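Monomethylamine methyltransferase MtmB1 (Methanosarcina barkeri, PDB 1NTH) transfers the methyl group of monomethylamine to the corrinoid cofactor of its partner protein MtmC, a step in methanogenesis from methylamine. Local coordinates at residues V98-V103 with F325-S330; F102-G107 with T225-V230; I125-P130 with R361-G366; Q232-K237 with D258-I263; S253-D258 with S290-L295. One frame throughout, in Å; residues are numbered along the deposited sequence.

Contact 1: V98-V103 with F325-S330; sequences VQKEFV and FTDILS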
# COMPACT_ATOMS: atom_id res chain seq x y z
N VAL A 98 23.44 -18.51 -5.84
CA VAL A 98 23.05 -18.05 -4.52
C VAL A 98 22.69 -16.57 -4.58
O VAL A 98 23.07 -15.87 -5.53
CB VAL A 98 24.19 -18.24 -3.49
CG1 VAL A 98 24.48 -19.73 -3.33
CG2 VAL A 98 25.44 -17.50 -3.94
N GLN A 99 21.95 -16.10 -3.59
CA GLN A 99 21.56 -14.69 -3.54
C GLN A 99 22.83 -13.88 -3.33
O GLN A 99 23.63 -14.17 -2.44
CB GLN A 99 20.57 -14.46 -2.40
CG GLN A 99 20.07 -13.03 -2.29
CD GLN A 99 18.60 -12.95 -1.92
OE1 GLN A 99 18.04 -13.89 -1.35
NE2 GLN A 99 17.97 -11.82 -2.23
N LYS A 100 23.02 -12.85 -4.16
CA LYS A 100 24.22 -12.02 -4.11
C LYS A 100 24.20 -10.98 -3.01
O LYS A 100 25.23 -10.73 -2.36
CB LYS A 100 24.42 -11.32 -5.45
CG LYS A 100 24.62 -12.25 -6.63
CD LYS A 100 25.88 -13.08 -6.48
CE LYS A 100 26.13 -13.91 -7.73
NZ LYS A 100 27.36 -14.74 -7.62
N GLU A 101 23.05 -10.35 -2.80
CA GLU A 101 22.91 -9.32 -1.78
C GLU A 101 21.43 -9.11 -1.51
O GLU A 101 20.58 -9.62 -2.24
CB GLU A 101 23.53 -8.01 -2.28
CG GLU A 101 22.78 -7.38 -3.45
CD GLU A 101 23.44 -6.10 -3.95
OE1 GLU A 101 24.38 -6.19 -4.77
OE2 GLU A 101 23.02 -5.01 -3.52
N PHE A 102 21.13 -8.37 -0.46
CA PHE A 102 19.74 -8.07 -0.13
C PHE A 102 19.66 -6.93 0.86
O PHE A 102 20.67 -6.52 1.43
CB PHE A 102 19.01 -9.32 0.41
CG PHE A 102 19.65 -9.93 1.63
CD1 PHE A 102 19.38 -9.43 2.90
CD2 PHE A 102 20.51 -11.02 1.51
CE1 PHE A 102 19.97 -10.00 4.03
CE2 PHE A 102 21.10 -11.60 2.63
CZ PHE A 102 20.83 -11.08 3.89
N VAL A 103 18.46 -6.41 1.05
CA VAL A 103 18.22 -5.31 1.96
C VAL A 103 17.36 -5.77 3.13
O VAL A 103 16.40 -6.52 2.96
CB VAL A 103 17.49 -4.15 1.24
CG1 VAL A 103 17.09 -3.07 2.25
CG2 VAL A 103 18.38 -3.56 0.16
N PHE A 325 35.53 -19.65 -1.79
CA PHE A 325 35.04 -20.44 -2.91
C PHE A 325 33.58 -20.32 -3.33
O PHE A 325 33.17 -20.95 -4.30
CB PHE A 325 35.38 -21.92 -2.67
CG PHE A 325 36.85 -22.15 -2.44
CD1 PHE A 325 37.37 -22.23 -1.15
CD2 PHE A 325 37.72 -22.23 -3.52
CE1 PHE A 325 38.74 -22.36 -0.94
CE2 PHE A 325 39.09 -22.37 -3.32
CZ PHE A 325 39.60 -22.43 -2.03
N THR A 326 32.80 -19.53 -2.60
CA THR A 326 31.39 -19.34 -2.96
C THR A 326 30.99 -17.90 -2.69
O THR A 326 31.77 -17.12 -2.14
CB THR A 326 30.43 -20.23 -2.13
OG1 THR A 326 30.23 -19.66 -0.83
CG2 THR A 326 31.00 -21.64 -1.97
N ASP A 327 29.77 -17.56 -3.07
CA ASP A 327 29.23 -16.23 -2.86
C ASP A 327 28.12 -16.30 -1.81
O ASP A 327 27.31 -15.39 -1.69
CB ASP A 327 28.70 -15.67 -4.17
CG ASP A 327 29.81 -15.28 -5.13
OD1 ASP A 327 29.57 -15.28 -6.35
OD2 ASP A 327 30.92 -14.97 -4.65
N ILE A 328 28.10 -17.39 -1.05
CA ILE A 328 27.10 -17.59 -0.01
C ILE A 328 27.24 -16.54 1.10
O ILE A 328 28.31 -16.39 1.67
CB ILE A 328 27.22 -19.00 0.63
CG1 ILE A 328 26.92 -20.07 -0.42
CG2 ILE A 328 26.25 -19.13 1.81
CD1 ILE A 328 27.14 -21.50 0.07
N LEU A 329 26.15 -15.84 1.39
CA LEU A 329 26.16 -14.83 2.45
C LEU A 329 25.95 -15.55 3.77
O LEU A 329 25.12 -16.45 3.87
CB LEU A 329 25.04 -13.80 2.21
CG LEU A 329 25.19 -13.00 0.91
CD1 LEU A 329 23.91 -12.21 0.65
CD2 LEU A 329 26.39 -12.07 1.01
N SER A 330 26.70 -15.16 4.80
CA SER A 330 26.57 -15.84 6.09
C SER A 330 26.76 -14.98 7.32
O SER A 330 27.18 -13.82 7.24
CB SER A 330 27.56 -17.00 6.15
OG SER A 330 28.88 -16.51 6.32
O HOH W 1 23.68 -15.99 -0.26
O HOH W 2 27.36 -12.76 -2.51

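Contact 2: F102-G107 with T225-V230; sequences FVLGTG and TDSHEV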
# COMPACT_ATOMS: atom_id res chain seq x y z
N PHE A 102 21.13 -8.37 -0.46
CA PHE A 102 19.74 -8.07 -0.13
C PHE A 102 19.66 -6.93 0.86
O PHE A 102 20.67 -6.52 1.43
CB PHE A 102 19.01 -9.32 0.41
CG PHE A 102 19.65 -9.93 1.63
CD1 PHE A 102 19.38 -9.43 2.90
CD2 PHE A 102 20.51 -11.02 1.51
CE1 PHE A 102 19.97 -10.00 4.03
CE2 PHE A 102 21.10 -11.60 2.63
CZ PHE A 102 20.83 -11.08 3.89
N VAL A 103 18.46 -6.41 1.05
CA VAL A 103 18.22 -5.31 1.96
C VAL A 103 17.36 -5.77 3.13
O VAL A 103 16.40 -6.52 2.96
CB VAL A 103 17.49 -4.15 1.24
CG1 VAL A 103 17.09 -3.07 2.25
CG2 VAL A 103 18.38 -3.56 0.16
N LEU A 104 17.73 -5.33 4.34
CA LEU A 104 16.98 -5.66 5.54
C LEU A 104 16.41 -4.36 6.08
O LEU A 104 17.08 -3.32 6.04
CB LEU A 104 17.88 -6.31 6.60
CG LEU A 104 18.42 -7.70 6.26
CD1 LEU A 104 19.38 -8.15 7.35
CD2 LEU A 104 17.25 -8.68 6.13
N GLY A 105 15.19 -4.40 6.59
CA GLY A 105 14.57 -3.20 7.12
C GLY A 105 13.96 -2.35 6.03
O GLY A 105 13.98 -2.73 4.85
N THR A 106 13.43 -1.20 6.41
CA THR A 106 12.78 -0.31 5.45
C THR A 106 13.04 1.16 5.80
O THR A 106 13.55 1.47 6.87
CB THR A 106 11.25 -0.54 5.45
OG1 THR A 106 10.73 -0.28 6.76
CG2 THR A 106 10.91 -1.96 5.04
N GLY A 107 12.68 2.04 4.87
CA GLY A 107 12.86 3.46 5.11
C GLY A 107 14.30 3.86 5.37
O GLY A 107 15.23 3.25 4.84
N THR A 225 11.09 -8.01 4.35
CA THR A 225 12.38 -7.36 4.56
C THR A 225 13.05 -7.76 5.88
O THR A 225 14.04 -7.15 6.29
CB THR A 225 12.23 -5.83 4.52
OG1 THR A 225 11.14 -5.44 5.36
CG2 THR A 225 11.96 -5.37 3.09
N ASP A 226 12.49 -8.77 6.53
CA ASP A 226 13.05 -9.29 7.77
C ASP A 226 13.63 -10.67 7.46
O ASP A 226 13.20 -11.31 6.50
CB ASP A 226 11.97 -9.45 8.84
CG ASP A 226 11.34 -8.13 9.24
OD1 ASP A 226 12.10 -7.17 9.52
OD2 ASP A 226 10.10 -8.06 9.30
N SER A 227 14.59 -11.12 8.26
CA SER A 227 15.18 -12.44 8.06
C SER A 227 14.29 -13.49 8.71
O SER A 227 13.98 -13.39 9.90
CB SER A 227 16.58 -12.51 8.66
OG SER A 227 17.50 -11.72 7.93
N HIS A 228 13.88 -14.49 7.93
CA HIS A 228 13.00 -15.56 8.40
C HIS A 228 13.81 -16.81 8.68
O HIS A 228 14.42 -17.40 7.79
CB HIS A 228 11.93 -15.82 7.35
CG HIS A 228 11.04 -14.64 7.13
ND1 HIS A 228 9.71 -14.63 7.46
CD2 HIS A 228 11.33 -13.39 6.69
CE1 HIS A 228 9.21 -13.43 7.24
NE2 HIS A 228 10.18 -12.66 6.77
N GLU A 229 13.77 -17.22 9.94
CA GLU A 229 14.55 -18.34 10.42
C GLU A 229 14.01 -19.74 10.22
O GLU A 229 12.84 -20.03 10.48
CB GLU A 229 14.81 -18.11 11.90
CG GLU A 229 15.63 -19.17 12.60
CD GLU A 229 15.69 -18.89 14.08
OE1 GLU A 229 14.98 -19.58 14.85
OE2 GLU A 229 16.44 -17.97 14.47
N VAL A 230 14.89 -20.62 9.74
CA VAL A 230 14.57 -22.04 9.59
C VAL A 230 15.81 -22.73 10.17
O VAL A 230 16.94 -22.38 9.84
CB VAL A 230 14.35 -22.44 8.11
CG1 VAL A 230 15.58 -22.19 7.29
CG2 VAL A 230 13.95 -23.91 8.06

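Contact 3: I125-P130 with R361-G366; sequences IVQGGP and REILSG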
# COMPACT_ATOMS: atom_id res chain seq x y z
N ILE A 125 27.46 -6.45 9.18
CA ILE A 125 26.20 -5.93 9.70
C ILE A 125 26.08 -6.42 11.14
O ILE A 125 26.33 -7.59 11.43
CB ILE A 125 25.01 -6.46 8.87
CG1 ILE A 125 25.04 -5.85 7.47
CG2 ILE A 125 23.69 -6.17 9.59
CD1 ILE A 125 25.03 -4.33 7.46
N VAL A 126 25.69 -5.52 12.04
CA VAL A 126 25.53 -5.87 13.45
C VAL A 126 24.06 -6.13 13.76
O VAL A 126 23.24 -5.21 13.78
CB VAL A 126 26.06 -4.74 14.36
CG1 VAL A 126 25.84 -5.10 15.82
CG2 VAL A 126 27.54 -4.52 14.09
N GLN A 127 23.73 -7.40 13.98
CA GLN A 127 22.36 -7.79 14.30
C GLN A 127 22.33 -8.02 15.81
O GLN A 127 22.76 -9.06 16.29
CB GLN A 127 22.00 -9.07 13.55
CG GLN A 127 20.59 -9.57 13.82
CD GLN A 127 20.10 -10.49 12.73
OE1 GLN A 127 20.27 -11.72 12.80
NE2 GLN A 127 19.51 -9.91 11.70
N GLY A 128 21.83 -7.03 16.54
CA GLY A 128 21.80 -7.13 17.98
C GLY A 128 20.45 -7.41 18.60
O GLY A 128 19.41 -6.95 18.11
N GLY A 129 20.46 -8.16 19.69
CA GLY A 129 19.22 -8.47 20.37
C GLY A 129 19.43 -9.57 21.39
O GLY A 129 20.56 -10.05 21.56
N PRO A 130 18.37 -9.98 22.10
CA PRO A 130 18.43 -11.03 23.12
C PRO A 130 18.89 -12.35 22.51
O PRO A 130 19.23 -13.30 23.22
CB PRO A 130 16.99 -11.10 23.63
CG PRO A 130 16.53 -9.66 23.49
CD PRO A 130 17.05 -9.31 22.12
N ARG A 361 32.52 -12.89 7.79
CA ARG A 361 31.07 -12.98 8.02
C ARG A 361 30.40 -11.68 7.60
O ARG A 361 30.95 -10.60 7.82
CB ARG A 361 30.77 -13.23 9.50
CG ARG A 361 31.23 -14.58 10.03
CD ARG A 361 30.38 -15.73 9.51
NE ARG A 361 30.90 -17.01 10.00
CZ ARG A 361 30.44 -18.20 9.66
NH1 ARG A 361 29.41 -18.31 8.82
NH2 ARG A 361 31.01 -19.30 10.14
N GLU A 362 29.21 -11.78 7.01
CA GLU A 362 28.48 -10.59 6.60
C GLU A 362 27.62 -10.06 7.74
O GLU A 362 27.35 -8.86 7.82
CB GLU A 362 27.59 -10.89 5.39
CG GLU A 362 28.31 -10.98 4.05
CD GLU A 362 29.09 -12.26 3.87
OE1 GLU A 362 28.68 -13.31 4.42
OE2 GLU A 362 30.12 -12.23 3.16
N ILE A 363 27.17 -10.96 8.61
CA ILE A 363 26.31 -10.58 9.72
C ILE A 363 26.75 -11.19 11.06
O ILE A 363 27.12 -12.36 11.13
CB ILE A 363 24.85 -11.02 9.45
CG1 ILE A 363 24.33 -10.35 8.17
CG2 ILE A 363 23.97 -10.67 10.65
CD1 ILE A 363 22.96 -10.86 7.72
N LEU A 364 26.71 -10.38 12.11
CA LEU A 364 27.05 -10.83 13.46
C LEU A 364 25.73 -10.77 14.23
O LEU A 364 25.13 -9.70 14.36
CB LEU A 364 28.07 -9.89 14.11
CG LEU A 364 29.32 -9.55 13.31
CD1 LEU A 364 30.27 -8.71 14.17
CD2 LEU A 364 30.00 -10.82 12.85
N SER A 365 25.27 -11.91 14.74
CA SER A 365 23.99 -11.96 15.46
C SER A 365 24.21 -12.31 16.94
O SER A 365 24.45 -13.46 17.28
CB SER A 365 23.09 -13.01 14.79
OG SER A 365 21.73 -12.84 15.15
N GLY A 366 24.12 -11.30 17.80
CA GLY A 366 24.32 -11.51 19.23
C GLY A 366 23.64 -10.46 20.08
O GLY A 366 23.04 -9.53 19.55

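Contact 4: Q232-K237 with D258-I263; sequences QLNELK and DEQMPI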
# COMPACT_ATOMS: atom_id res chain seq x y z
N GLN A 232 18.28 -26.02 10.94
CA GLN A 232 18.71 -27.36 10.57
C GLN A 232 19.02 -28.06 11.89
O GLN A 232 19.27 -27.40 12.90
CB GLN A 232 19.99 -27.32 9.74
CG GLN A 232 19.84 -26.75 8.34
CD GLN A 232 21.08 -26.98 7.50
OE1 GLN A 232 21.53 -28.12 7.34
NE2 GLN A 232 21.65 -25.91 6.96
N LEU A 233 18.99 -29.38 11.89
CA LEU A 233 19.29 -30.13 13.11
C LEU A 233 20.74 -30.63 13.09
O LEU A 233 21.48 -30.34 12.16
CB LEU A 233 18.31 -31.30 13.24
CG LEU A 233 16.83 -30.90 13.23
CD1 LEU A 233 15.96 -32.13 13.44
CD2 LEU A 233 16.56 -29.86 14.31
N ASN A 234 21.13 -31.36 14.13
CA ASN A 234 22.51 -31.87 14.23
C ASN A 234 22.60 -33.38 14.04
O ASN A 234 21.96 -34.12 14.78
CB ASN A 234 23.08 -31.53 15.61
CG ASN A 234 23.15 -30.04 15.85
OD1 ASN A 234 22.12 -29.37 15.99
ND2 ASN A 234 24.36 -29.50 15.90
N GLU A 235 23.36 -33.86 13.05
CA GLU A 235 24.13 -33.05 12.09
C GLU A 235 23.64 -33.53 10.72
O GLU A 235 23.36 -34.72 10.55
CB GLU A 235 25.63 -33.33 12.20
CG GLU A 235 26.25 -33.10 13.58
CD GLU A 235 26.24 -31.65 14.01
OE1 GLU A 235 25.99 -30.77 13.15
OE2 GLU A 235 26.50 -31.38 15.20
N LEU A 236 23.57 -32.63 9.74
CA LEU A 236 23.07 -32.96 8.39
C LEU A 236 21.76 -33.69 8.59
O LEU A 236 21.56 -34.83 8.15
CB LEU A 236 24.07 -33.85 7.63
CG LEU A 236 25.21 -33.11 6.92
CD1 LEU A 236 26.13 -32.48 7.95
CD2 LEU A 236 25.98 -34.09 6.04
N LYS A 237 20.84 -33.00 9.26
CA LYS A 237 19.56 -33.57 9.62
C LYS A 237 18.47 -32.49 9.61
O LYS A 237 18.76 -31.32 9.82
CB LYS A 237 19.71 -34.17 11.02
CG LYS A 237 18.49 -34.83 11.61
CD LYS A 237 18.78 -35.25 13.05
CE LYS A 237 19.96 -36.20 13.13
NZ LYS A 237 20.35 -36.49 14.55
N ASP A 258 18.74 -19.55 6.94
CA ASP A 258 18.85 -20.94 7.36
C ASP A 258 19.95 -20.94 8.42
O ASP A 258 20.96 -20.25 8.26
CB ASP A 258 19.25 -21.81 6.17
CG ASP A 258 19.71 -23.20 6.59
OD1 ASP A 258 18.93 -24.16 6.46
OD2 ASP A 258 20.87 -23.31 7.05
N GLU A 259 19.76 -21.69 9.50
CA GLU A 259 20.78 -21.74 10.53
C GLU A 259 21.14 -23.17 10.91
O GLU A 259 20.31 -24.07 10.79
CB GLU A 259 20.32 -20.99 11.79
CG GLU A 259 19.17 -21.64 12.52
CD GLU A 259 18.84 -20.94 13.81
OE1 GLU A 259 17.98 -21.44 14.57
OE2 GLU A 259 19.43 -19.87 14.08
N GLN A 260 22.38 -23.37 11.34
CA GLN A 260 22.83 -24.67 11.80
C GLN A 260 23.93 -24.39 12.80
O GLN A 260 24.77 -23.51 12.59
CB GLN A 260 23.35 -25.53 10.64
CG GLN A 260 23.24 -27.04 10.91
CD GLN A 260 24.46 -27.62 11.63
OE1 GLN A 260 24.33 -28.50 12.48
NE2 GLN A 260 25.64 -27.13 11.28
N MET A 261 23.91 -25.13 13.90
CA MET A 261 24.90 -24.94 14.95
C MET A 261 25.64 -26.25 15.21
O MET A 261 25.27 -27.01 16.10
CB MET A 261 24.21 -24.46 16.23
CG MET A 261 23.48 -23.12 16.08
SD MET A 261 21.99 -23.14 15.03
CE MET A 261 20.78 -23.81 16.18
N PRO A 262 26.69 -26.52 14.42
CA PRO A 262 27.46 -27.75 14.59
C PRO A 262 28.08 -27.84 15.98
O PRO A 262 28.53 -26.84 16.53
CB PRO A 262 28.49 -27.68 13.47
CG PRO A 262 28.70 -26.21 13.30
CD PRO A 262 27.29 -25.65 13.39
N ILE A 263 28.10 -29.04 16.54
CA ILE A 263 28.62 -29.24 17.88
C ILE A 263 30.03 -29.82 17.91
O ILE A 263 30.26 -30.95 17.47
CB ILE A 263 27.68 -30.17 18.68
CG1 ILE A 263 26.28 -29.55 18.74
CG2 ILE A 263 28.23 -30.38 20.09
CD1 ILE A 263 25.24 -30.45 19.39
O HOH W 3 21.83 -27.16 14.36
O HOH W 4 29.26 -32.65 15.55

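Contact 5: S253-D258 with S290-L295; sequences SDIIMD and SASWHL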
# COMPACT_ATOMS: atom_id res chain seq x y z
N SER A 253 7.85 -14.62 -0.58
CA SER A 253 9.00 -13.84 -1.04
C SER A 253 9.78 -13.26 0.14
O SER A 253 10.30 -12.14 0.09
CB SER A 253 8.53 -12.70 -1.96
OG SER A 253 9.59 -12.23 -2.79
N ASP A 254 9.87 -14.04 1.22
CA ASP A 254 10.59 -13.63 2.42
C ASP A 254 12.09 -13.90 2.33
O ASP A 254 12.53 -14.88 1.73
CB ASP A 254 10.10 -14.39 3.66
CG ASP A 254 8.71 -13.99 4.10
OD1 ASP A 254 8.34 -12.81 3.95
OD2 ASP A 254 7.99 -14.86 4.64
N ILE A 255 12.89 -13.02 2.94
CA ILE A 255 14.33 -13.24 3.00
C ILE A 255 14.46 -14.42 3.96
O ILE A 255 13.93 -14.37 5.07
CB ILE A 255 15.07 -12.01 3.58
CG1 ILE A 255 15.04 -10.86 2.57
CG2 ILE A 255 16.51 -12.39 3.94
CD1 ILE A 255 15.72 -11.17 1.26
N ILE A 256 15.16 -15.47 3.53
CA ILE A 256 15.31 -16.66 4.35
C ILE A 256 16.68 -16.83 4.98
O ILE A 256 17.70 -16.77 4.30
CB ILE A 256 15.00 -17.94 3.52
CG1 ILE A 256 13.54 -17.92 3.07
CG2 ILE A 256 15.30 -19.19 4.35
CD1 ILE A 256 13.18 -19.06 2.14
N MET A 257 16.69 -17.03 6.30
CA MET A 257 17.94 -17.27 7.02
C MET A 257 17.91 -18.70 7.53
O MET A 257 17.14 -19.03 8.43
CB MET A 257 18.09 -16.32 8.21
CG MET A 257 19.41 -16.55 8.97
SD MET A 257 19.37 -16.01 10.69
CE MET A 257 18.50 -17.41 11.44
N ASP A 258 18.74 -19.55 6.94
CA ASP A 258 18.85 -20.94 7.36
C ASP A 258 19.95 -20.94 8.42
O ASP A 258 20.96 -20.25 8.26
CB ASP A 258 19.25 -21.81 6.17
CG ASP A 258 19.71 -23.20 6.59
OD1 ASP A 258 18.93 -24.16 6.46
OD2 ASP A 258 20.87 -23.31 7.05
N SER A 290 16.69 -23.02 0.38
CA SER A 290 16.60 -21.88 -0.52
C SER A 290 16.98 -20.61 0.24
O SER A 290 16.43 -19.53 0.00
CB SER A 290 15.17 -21.73 -1.07
OG SER A 290 14.81 -22.85 -1.86
N ALA A 291 17.93 -20.75 1.15
CA ALA A 291 18.36 -19.63 1.98
C ALA A 291 18.94 -18.42 1.25
O ALA A 291 19.60 -18.55 0.22
CB ALA A 291 19.38 -20.11 3.01
N SER A 292 18.66 -17.24 1.81
CA SER A 292 19.19 -15.99 1.29
C SER A 292 20.56 -15.87 1.95
O SER A 292 21.51 -15.38 1.36
CB SER A 292 18.31 -14.81 1.70
OG SER A 292 17.03 -14.89 1.10
N TRP A 293 20.63 -16.31 3.21
CA TRP A 293 21.89 -16.32 3.94
C TRP A 293 21.85 -17.42 5.00
O TRP A 293 20.78 -17.91 5.36
CB TRP A 293 22.21 -14.95 4.57
CG TRP A 293 21.30 -14.42 5.65
CD1 TRP A 293 20.08 -13.84 5.48
CD2 TRP A 293 21.62 -14.30 7.04
NE1 TRP A 293 19.62 -13.34 6.69
CE2 TRP A 293 20.55 -13.61 7.66
CE3 TRP A 293 22.71 -14.70 7.83
CZ2 TRP A 293 20.53 -13.32 9.03
CZ3 TRP A 293 22.69 -14.41 9.19
CH2 TRP A 293 21.61 -13.72 9.78
N HIS A 294 23.03 -17.83 5.46
CA HIS A 294 23.13 -18.89 6.45
C HIS A 294 23.78 -18.42 7.73
O HIS A 294 24.83 -17.77 7.71
CB HIS A 294 23.94 -20.06 5.87
CG HIS A 294 24.21 -21.15 6.86
ND1 HIS A 294 23.24 -22.04 7.26
CD2 HIS A 294 25.33 -21.48 7.55
CE1 HIS A 294 23.75 -22.87 8.15
NE2 HIS A 294 25.02 -22.55 8.34
N LEU A 295 23.16 -18.77 8.85
CA LEU A 295 23.68 -18.41 10.16
C LEU A 295 24.34 -19.63 10.80
O LEU A 295 23.71 -20.67 10.97
CB LEU A 295 22.54 -17.93 11.06
CG LEU A 295 22.97 -17.50 12.47
CD1 LEU A 295 23.78 -16.21 12.41
CD2 LEU A 295 21.74 -17.31 13.32

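Contact 1: V98-V103 with F325-S330
L329 reaches across to the chain from Q99 to F102, and its side chain can be followed carbon by carbon. From CB, the first torsion sets CG anti to the carbonyl carbon (chi1 -63°), where it faces two backbone oxygens; the nearer, Q99 O, lies 3.9 Å from L329 CG. Both methyls border K100 O, L329 CD1 at 3.6 Å and L329 CD2 at 3.8 Å. L329 CD1 also packs against the phenyl ring of F102, 3.5 Å from F102 CE2, as the two side chains run past each other in opposite directions. L329 lies in the loop by which helix 309-325 returns to strand 330-333, a helix-to-strand turn at the N-terminal end of the TIM barrel strands, and segment 98-103 lies against this loop on its way into the hairpin of strands 101-104 and 111-114. Nearer the helix, V98 presses CG1 against I328 CG1, the two side chains crossing at about a right angle. In the conformer described, K100 NZ makes a salt bridge of 2.6 Å to D327 OD1, met on the anti side and 25° out of the carboxylate plane. The other oxygen, D327 OD2, pairs with K115, so two lysines would neutralise this one acid. An ST turn shapes the loop just before, I328 N donating to T326 OG1. Two waters complete the join: one donates to Q99 O and accepts from L329 N at 3.0 Å, while the second donates to K100 O and, at 2.8 Å, to D327 O.

Contact 2: F102-G107 with T225-V230
G105 N donates to T225 O over 3.0 Å, the one direct hydrogen bond between the two segments and a fairly straight one, with 165° at the hydrogen. The donor is tilted 24° from the carbonyl plane, and the same oxygen also receives a CA-H contact from L104 CA at 3.4 Å. T225 O is thus touched by two successive residues of the chain leaving strand 101-104. Beside it, L104 lays CD2 3.6 Å from T225 O and 3.5 Å from S227 OG, a methyl against a hydroxyl whose hydrogen bond is made with W293 NE1. T225 CB, for its part, rests 3.6 Å from G105 O; the methyl of T106 also comes up to T225 OG1, although T106 has two conformers.

What holds these groups in place lies one layer out. L104 is pinned by backbone bonds to V111, across the hairpin of strands 101-104 and 111-114, and its CG meets the edge of the F102 ring in plane. G105 turns through a positive phi of 83°, where a CB would be jammed against the carbonyl oxygen of L104. Following T225, D226 is anchored by a salt bridge to K188 and by the backbone nitrogens of T223 and V201. From there the chain enters strand 227-231 of the TIM barrel, in which E229 bonds to the pyrrolysine at position 202. Chemically, the hairpin and the start of the barrel strand are joined by one main-chain hydrogen bond and otherwise by methyl packing, with no salt bridge between the segments.

Contact 3: I125-P130 with R361-G366
I125 to G128 pair in parallel with I363 to G366, neighbouring strands of the TIM barrel whose axes approach to 4.8 Å at an angle of 17°. The backbone bonds alternate in the parallel manner: I125 N to E362 O, L364 N to I125 O, Q127 N to L364 O at 2.7 Å and G366 N to Q127 O. G129 N extends the series to G366 O.

Side chains of I125, Q127, I363 and S365 share one face. I125 CB meets I363 CG1 at 4.0 Å, and I363 CG2 lies 3.9 Å from Q127 CB. Beyond CB, Q127 puts CG anti to its backbone N (chi1 180°) and runs on extended; OE1 stands 3.0 Å from S365 OG, and NE2 bonds to T155 OG1. An alanine at Q127 would probably leave T155 OG1 without this amide partner and open a gap beside S365. On the reverse face, L364 and V126 pack on M386 of helix 380-393.

S365 OG is hydrogen-bonded to O2 of the pyrrolysine at position 202. Its one proton has Q127 OE1 within reach as well, consistent with a shared hydroxyl that links the strand pair to this residue.

Contact 4: Q232-K237 with D258-I263
E235 OE2 is gripped by three donors: I263 N across the contact at 3.1 Å, N234 ND2 from its own segment at 2.9 Å, and a water that also donates to I263 O. The two nitrogens come from opposite faces of the carboxylate plane, I263 N on the syn side and N234 ND2 from above, 47° out of it. These bonds join the two stretches that follow adjacent TIM barrel strands, 227-231 and 255-259, at their C-terminal ends. A cis peptide joins N234 to E235; in E235 the bend at chi2 (-66°) turns CD back, and the carboxylate lies beside P262 and I263. Both hydrogens of the N234 amide are employed, since ND2 also gives a 2.7 Å bond to M261 O, arriving 44° out of that carbonyl plane. I263 lays CG1 3.4 Å from the same ND2, crossing N234 at about a right angle. N234 O in turn accepts from K237 NZ, whose charge is paired with D28.

Nearer the strand, Q232 N donates to E259 O at 2.8 Å, continuing the pairing of the barrel strands. Q232 extends beyond CG to the D258 carboxylate: NE2 meets OD2 on its syn side, 2.7 Å away. With T281 O as a second acceptor for NE2, and N284 ND2 donating to OE1, this buried amide has a partner for each polar atom. Q232 CB packs 3.5 Å from Q260 CG. Between the segments a water accepts from M261 N, 2.9 Å away.

Contact 5: S253-D258 with S290-L295
A right-handed beta-alpha-beta crossover through helix 271-288 brings I256, M257 and D258 of strand 255-259 beside W293, H294 and L295 of strand 293-300. Where the strands come together, I256 O takes two donors, S292 N at 2.7 Å and W293 N at 3.2 Å, while I256 N donates to S292 OG, itself also hydrogen-bonded to Q99 OE1. Regular parallel pairing follows, with D258 N to W293 O and L295 N to D258 O at 2.7 Å.

With CG between its backbone N and carbonyl carbon (chi1 65°), W293 starts its indole off on the side of M257. In the modelled conformer of M257, CG sits over the centre of the six-membered ring, 3.4 Å from its centroid, and SD makes an oblique Met-aromatic contact. In one of its two conformers, I255 CG2 comes in at the ring edge, 4.1 Å from W293 CD1, and W293 NE1 bonds to S227 OG. An alanine at W293 would probably leave S227 OG without its indole partner and M257 without an aromatic surface to rest on.

On the sheet face of D258 and H294, H294 ND1 donates to D258 OD2 at 2.7 Å, using the anti lone pair, with carboxylate and imidazole nearly coplanar (29°). Parallel strands joined through a helix, one sheet face turned to the barrel interior and the other to surrounding helices, are the repeating architecture of the TIM barrel.

Overall arrangement
Contacts 2 and 5 lie closest, with centres about 9 Å apart, joined by backbone bonds between H228 and its neighbours I255 and M257. Contact 1, its centre about 10 Å from that of contact 5, meets it where the ring of F102 lies against W293 and where L329 O bonds to H294 N. Contact 4 shares D258 with contact 5, and Q260 N carries the pairing on to L295 O. Contact 3 reaches contact 1 through E362 OE1 to S330 N, 2.7 Å, and contact 5 where I363 packs on W293. E229 and S365 bond to pyrrolysine 202, and E259 lies close to it, consistent with a site within the barrel to which contacts 2, 3 and 4 contribute.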